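Local structure of axin interactor, dorsalization-associated protein (Danio rerio, 2QZQ) at residues A[28-40]-A[51-65]. The protein acts as a ventralizing factor in the embryo, binding axin and disrupting its homodimers so that axin-mediated JNK activation is inhibited. Sequence-based numbering, arbitrary orientation.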
# COMPACT_ATOMS: atom_id res chain seq x y z
N ALA A 28 7.89 -8.66 -11.99
CA ALA A 28 7.35 -9.18 -10.71
C ALA A 28 8.05 -10.46 -10.25
O ALA A 28 8.52 -10.54 -9.12
CB ALA A 28 5.83 -9.44 -10.81
N GLY A 29 8.12 -11.45 -11.14
CA GLY A 29 8.68 -12.77 -10.82
C GLY A 29 10.17 -12.79 -10.44
O GLY A 29 10.64 -13.76 -9.84
N GLN A 30 10.89 -11.73 -10.80
CA GLN A 30 12.30 -11.57 -10.44
C GLN A 30 12.52 -11.05 -9.03
O GLN A 30 13.66 -11.15 -8.49
CB GLN A 30 12.99 -10.58 -11.40
CG GLN A 30 12.86 -10.95 -12.88
CD GLN A 30 13.89 -10.25 -13.74
OE1 GLN A 30 14.27 -9.10 -13.47
NE2 GLN A 30 14.34 -10.94 -14.79
N CYS A 31 11.48 -10.43 -8.46
CA CYS A 31 11.59 -9.76 -7.19
C CYS A 31 11.64 -10.78 -6.08
O CYS A 31 10.77 -11.65 -5.97
CB CYS A 31 10.44 -8.73 -6.96
SG CYS A 31 10.41 -7.43 -8.21
N ILE A 32 12.70 -10.68 -5.28
CA ILE A 32 12.99 -11.63 -4.21
C ILE A 32 12.43 -11.16 -2.87
O ILE A 32 12.65 -10.01 -2.46
CB ILE A 32 14.55 -11.87 -4.08
CG1 ILE A 32 15.17 -12.29 -5.43
CG2 ILE A 32 14.83 -12.88 -2.97
CD1 ILE A 32 14.53 -13.53 -6.08
N ASP A 33 11.69 -12.05 -2.20
CA ASP A 33 11.11 -11.79 -0.87
C ASP A 33 10.31 -10.49 -0.87
O ASP A 33 10.56 -9.59 -0.06
CB ASP A 33 12.19 -11.77 0.21
CG ASP A 33 12.86 -13.13 0.39
OD1 ASP A 33 12.30 -14.14 -0.05
OD2 ASP A 33 13.95 -13.17 0.98
N PRO A 34 9.36 -10.38 -1.80
CA PRO A 34 8.62 -9.12 -1.93
C PRO A 34 7.63 -8.89 -0.79
O PRO A 34 6.98 -9.83 -0.30
CB PRO A 34 7.88 -9.28 -3.26
CG PRO A 34 7.67 -10.76 -3.39
CD PRO A 34 8.92 -11.40 -2.78
N TYR A 35 7.50 -7.64 -0.37
CA TYR A 35 6.44 -7.29 0.59
C TYR A 35 6.03 -5.83 0.42
O TYR A 35 6.62 -5.09 -0.36
CB TYR A 35 6.84 -7.59 2.03
CG TYR A 35 7.94 -6.72 2.59
CD1 TYR A 35 9.30 -7.03 2.36
CD2 TYR A 35 7.65 -5.59 3.36
CE1 TYR A 35 10.32 -6.23 2.89
CE2 TYR A 35 8.65 -4.78 3.88
CZ TYR A 35 10.00 -5.12 3.66
OH TYR A 35 10.99 -4.32 4.17
N ILE A 36 5.00 -5.44 1.15
CA ILE A 36 4.50 -4.06 1.07
C ILE A 36 4.40 -3.43 2.43
O ILE A 36 3.94 -4.06 3.38
CB ILE A 36 3.13 -4.00 0.32
CG1 ILE A 36 3.35 -4.35 -1.16
CG2 ILE A 36 2.43 -2.57 0.46
CD1 ILE A 36 2.02 -4.44 -2.00
N THR A 37 4.84 -2.17 2.51
CA THR A 37 4.72 -1.35 3.68
C THR A 37 3.58 -0.38 3.42
O THR A 37 3.58 0.35 2.41
CB THR A 37 6.00 -0.57 3.95
OG1 THR A 37 7.03 -1.49 4.28
CG2 THR A 37 5.83 0.40 5.15
N VAL A 38 2.63 -0.42 4.34
CA VAL A 38 1.45 0.45 4.29
C VAL A 38 1.56 1.46 5.43
O VAL A 38 1.68 1.10 6.62
CB VAL A 38 0.12 -0.35 4.40
CG1 VAL A 38 -1.15 0.60 4.29
CG2 VAL A 38 0.04 -1.48 3.37
N SER A 39 1.54 2.74 5.05
CA SER A 39 1.60 3.82 5.99
C SER A 39 0.48 4.83 5.66
O SER A 39 -0.05 4.85 4.55
CB SER A 39 2.97 4.49 5.96
OG SER A 39 3.28 5.05 4.69
N VAL A 40 0.13 5.65 6.66
CA VAL A 40 -0.82 6.75 6.49
C VAL A 40 -0.07 8.02 6.86
O VAL A 40 0.40 8.16 8.00
CB VAL A 40 -2.07 6.56 7.36
CG1 VAL A 40 -3.09 7.69 7.09
CG2 VAL A 40 -2.73 5.19 7.08
N VAL A 51 3.32 2.27 11.06
CA VAL A 51 3.62 1.70 9.75
C VAL A 51 3.41 0.21 9.89
O VAL A 51 3.70 -0.35 10.95
CB VAL A 51 5.07 2.08 9.35
CG1 VAL A 51 5.43 1.55 7.99
CG2 VAL A 51 5.22 3.62 9.34
N GLN A 52 2.87 -0.43 8.85
CA GLN A 52 2.62 -1.87 8.86
C GLN A 52 3.22 -2.57 7.63
O GLN A 52 3.00 -2.14 6.50
CB GLN A 52 1.13 -2.16 8.88
CG GLN A 52 0.34 -1.59 10.07
CD GLN A 52 -1.13 -1.86 9.90
OE1 GLN A 52 -1.59 -2.98 10.15
NE2 GLN A 52 -1.88 -0.86 9.44
N ASP A 53 3.95 -3.67 7.87
CA ASP A 53 4.52 -4.48 6.77
C ASP A 53 3.70 -5.72 6.53
O ASP A 53 3.40 -6.47 7.47
CB ASP A 53 5.96 -4.91 7.10
CG ASP A 53 6.94 -3.77 7.05
OD1 ASP A 53 6.60 -2.64 6.63
OD2 ASP A 53 8.11 -4.03 7.44
N THR A 54 3.36 -6.00 5.27
CA THR A 54 2.79 -7.31 4.99
C THR A 54 3.87 -8.36 5.26
O THR A 54 5.08 -8.03 5.28
CB THR A 54 2.25 -7.52 3.55
OG1 THR A 54 3.35 -7.64 2.62
CG2 THR A 54 1.25 -6.40 3.09
N PRO A 55 3.45 -9.61 5.51
CA PRO A 55 4.41 -10.71 5.38
C PRO A 55 4.91 -10.75 3.95
O PRO A 55 4.28 -10.17 3.04
CB PRO A 55 3.56 -11.95 5.61
CG PRO A 55 2.33 -11.49 6.35
CD PRO A 55 2.10 -10.06 5.92
N VAL A 56 6.02 -11.45 3.75
CA VAL A 56 6.55 -11.72 2.41
C VAL A 56 5.57 -12.56 1.58
O VAL A 56 5.00 -13.55 2.05
CB VAL A 56 7.96 -12.36 2.49
CG1 VAL A 56 8.38 -13.01 1.16
CG2 VAL A 56 8.96 -11.31 2.88
N ALA A 57 5.38 -12.14 0.34
CA ALA A 57 4.49 -12.84 -0.57
C ALA A 57 5.29 -13.90 -1.32
O ALA A 57 6.42 -13.64 -1.78
CB ALA A 57 3.86 -11.85 -1.56
N THR A 58 4.70 -15.08 -1.48
CA THR A 58 5.39 -16.22 -2.10
C THR A 58 4.76 -16.61 -3.42
O THR A 58 5.37 -17.30 -4.23
CB THR A 58 5.42 -17.44 -1.12
OG1 THR A 58 4.08 -17.74 -0.69
CG2 THR A 58 6.25 -17.10 0.11
N ARG A 59 3.53 -16.15 -3.66
CA ARG A 59 2.83 -16.51 -4.87
C ARG A 59 3.21 -15.55 -6.00
O ARG A 59 2.60 -14.49 -6.16
CB ARG A 59 1.30 -16.54 -4.64
CG ARG A 59 0.84 -17.54 -3.53
CD ARG A 59 -0.56 -17.15 -2.98
NE ARG A 59 -1.52 -17.02 -4.07
CZ ARG A 59 -2.56 -16.19 -4.06
NH1 ARG A 59 -2.79 -15.39 -3.01
NH2 ARG A 59 -3.37 -16.17 -5.11
N LYS A 60 4.23 -15.94 -6.77
CA LYS A 60 4.82 -15.08 -7.81
C LYS A 60 4.52 -15.64 -9.19
O LYS A 60 4.50 -16.86 -9.38
CB LYS A 60 6.35 -14.93 -7.62
CG LYS A 60 6.82 -14.42 -6.23
CD LYS A 60 8.23 -13.82 -6.32
CE LYS A 60 9.26 -14.79 -6.94
NZ LYS A 60 10.64 -14.34 -6.64
N GLU A 61 4.25 -14.75 -10.12
CA GLU A 61 4.05 -15.07 -11.53
C GLU A 61 5.02 -14.14 -12.24
O GLU A 61 5.70 -13.33 -11.59
CB GLU A 61 2.60 -14.78 -11.99
CG GLU A 61 1.49 -15.49 -11.21
CD GLU A 61 0.05 -15.25 -11.77
OE1 GLU A 61 -0.24 -14.23 -12.46
OE2 GLU A 61 -0.81 -16.11 -11.48
N ASP A 62 5.09 -14.24 -13.56
CA ASP A 62 5.97 -13.40 -14.36
C ASP A 62 5.71 -11.90 -14.10
O ASP A 62 6.66 -11.13 -13.86
CB ASP A 62 5.75 -13.67 -15.85
CG ASP A 62 6.23 -15.06 -16.29
OD1 ASP A 62 6.67 -15.89 -15.46
OD2 ASP A 62 6.16 -15.30 -17.52
N THR A 63 4.45 -11.49 -14.15
CA THR A 63 4.13 -10.05 -14.05
C THR A 63 3.22 -9.68 -12.86
O THR A 63 2.84 -8.52 -12.71
CB THR A 63 3.56 -9.49 -15.36
OG1 THR A 63 2.32 -10.14 -15.64
CG2 THR A 63 4.49 -9.74 -16.52
N TYR A 64 2.90 -10.65 -12.00
CA TYR A 64 2.15 -10.38 -10.78
C TYR A 64 2.71 -11.09 -9.57
O TYR A 64 3.22 -12.20 -9.65
CB TYR A 64 0.65 -10.75 -10.94
CG TYR A 64 -0.10 -9.79 -11.82
CD1 TYR A 64 -0.66 -8.63 -11.30
CD2 TYR A 64 -0.19 -10.03 -13.20
CE1 TYR A 64 -1.32 -7.72 -12.14
CE2 TYR A 64 -0.84 -9.12 -14.05
CZ TYR A 64 -1.41 -7.98 -13.50
OH TYR A 64 -2.05 -7.10 -14.32
N ILE A 65 2.62 -10.42 -8.43
CA ILE A 65 2.84 -11.04 -7.14
C ILE A 65 1.50 -10.95 -6.43
O ILE A 65 0.95 -9.86 -6.27
CB ILE A 65 3.94 -10.31 -6.36
CG1 ILE A 65 5.29 -10.58 -7.04
CG2 ILE A 65 4.01 -10.78 -4.89
CD1 ILE A 65 6.25 -9.44 -6.90
O HOH W 1 11.20 -14.51 -3.82
O HOH W 2 10.10 -2.47 6.05
O HOH W 3 -0.23 1.65 8.65
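Lys60 reaches over to the turn at 28-33 and grips its backbone. Its CB already points at that turn. Lys60 CD lies 3.4 Å from Cys31 O, and CE packs against the carbonyls of Gly29 and Cys31. The chain bends at chi3 (-54°), which brings Lys60 NZ round to Cys31 O at 2.8 Å, from above that carbonyl's plane. NZ also makes a weak bond to Gly29 O, and a water links it to Asp33 N. Beside it, Gly29 N donates to Asp62 O. Pro34 lays its ring against Ala57 and Ile65, with Pro34 CG 4.0 Å from Ile65 CG2; Phe90 of the strand 85-94 touches both Pro34 and Ile65. This is the C-terminal, C2-type domain, a beta sandwich. Strands 34-41 and 52-53 form an antiparallel hairpin, while 64-72 belongs to the other side of the strand order, so 51-65 crosses from one sheet edge to the other. Val38 and Gln52 are a hydrogen-bonded pair, and Thr37 and Asp53 a non-hydrogen-bonded one. At Thr54 the backbone N donates to Ile36 O, and the side chain takes the place of the backbone acceptor for Ile36 N. Thr54 OG1 sits between its own backbone N and carbonyl carbon (chi1 73°), where it accepts from Ile36 N at 3.1 Å and donates to Pro55 O at 2.7 Å. With a valine here, Ile36 N would probably lose its acceptor and Pro55 O its donor. On the face with Tyr35, Thr37 OG1 donates to Asp53 OD1 at 2.7 Å from above the carboxylate plane, and is also bonded to Lys91. The Tyr35 ring is turned 52° from that carboxylate, and one water joins Tyr35 OH to Asp53 OD2.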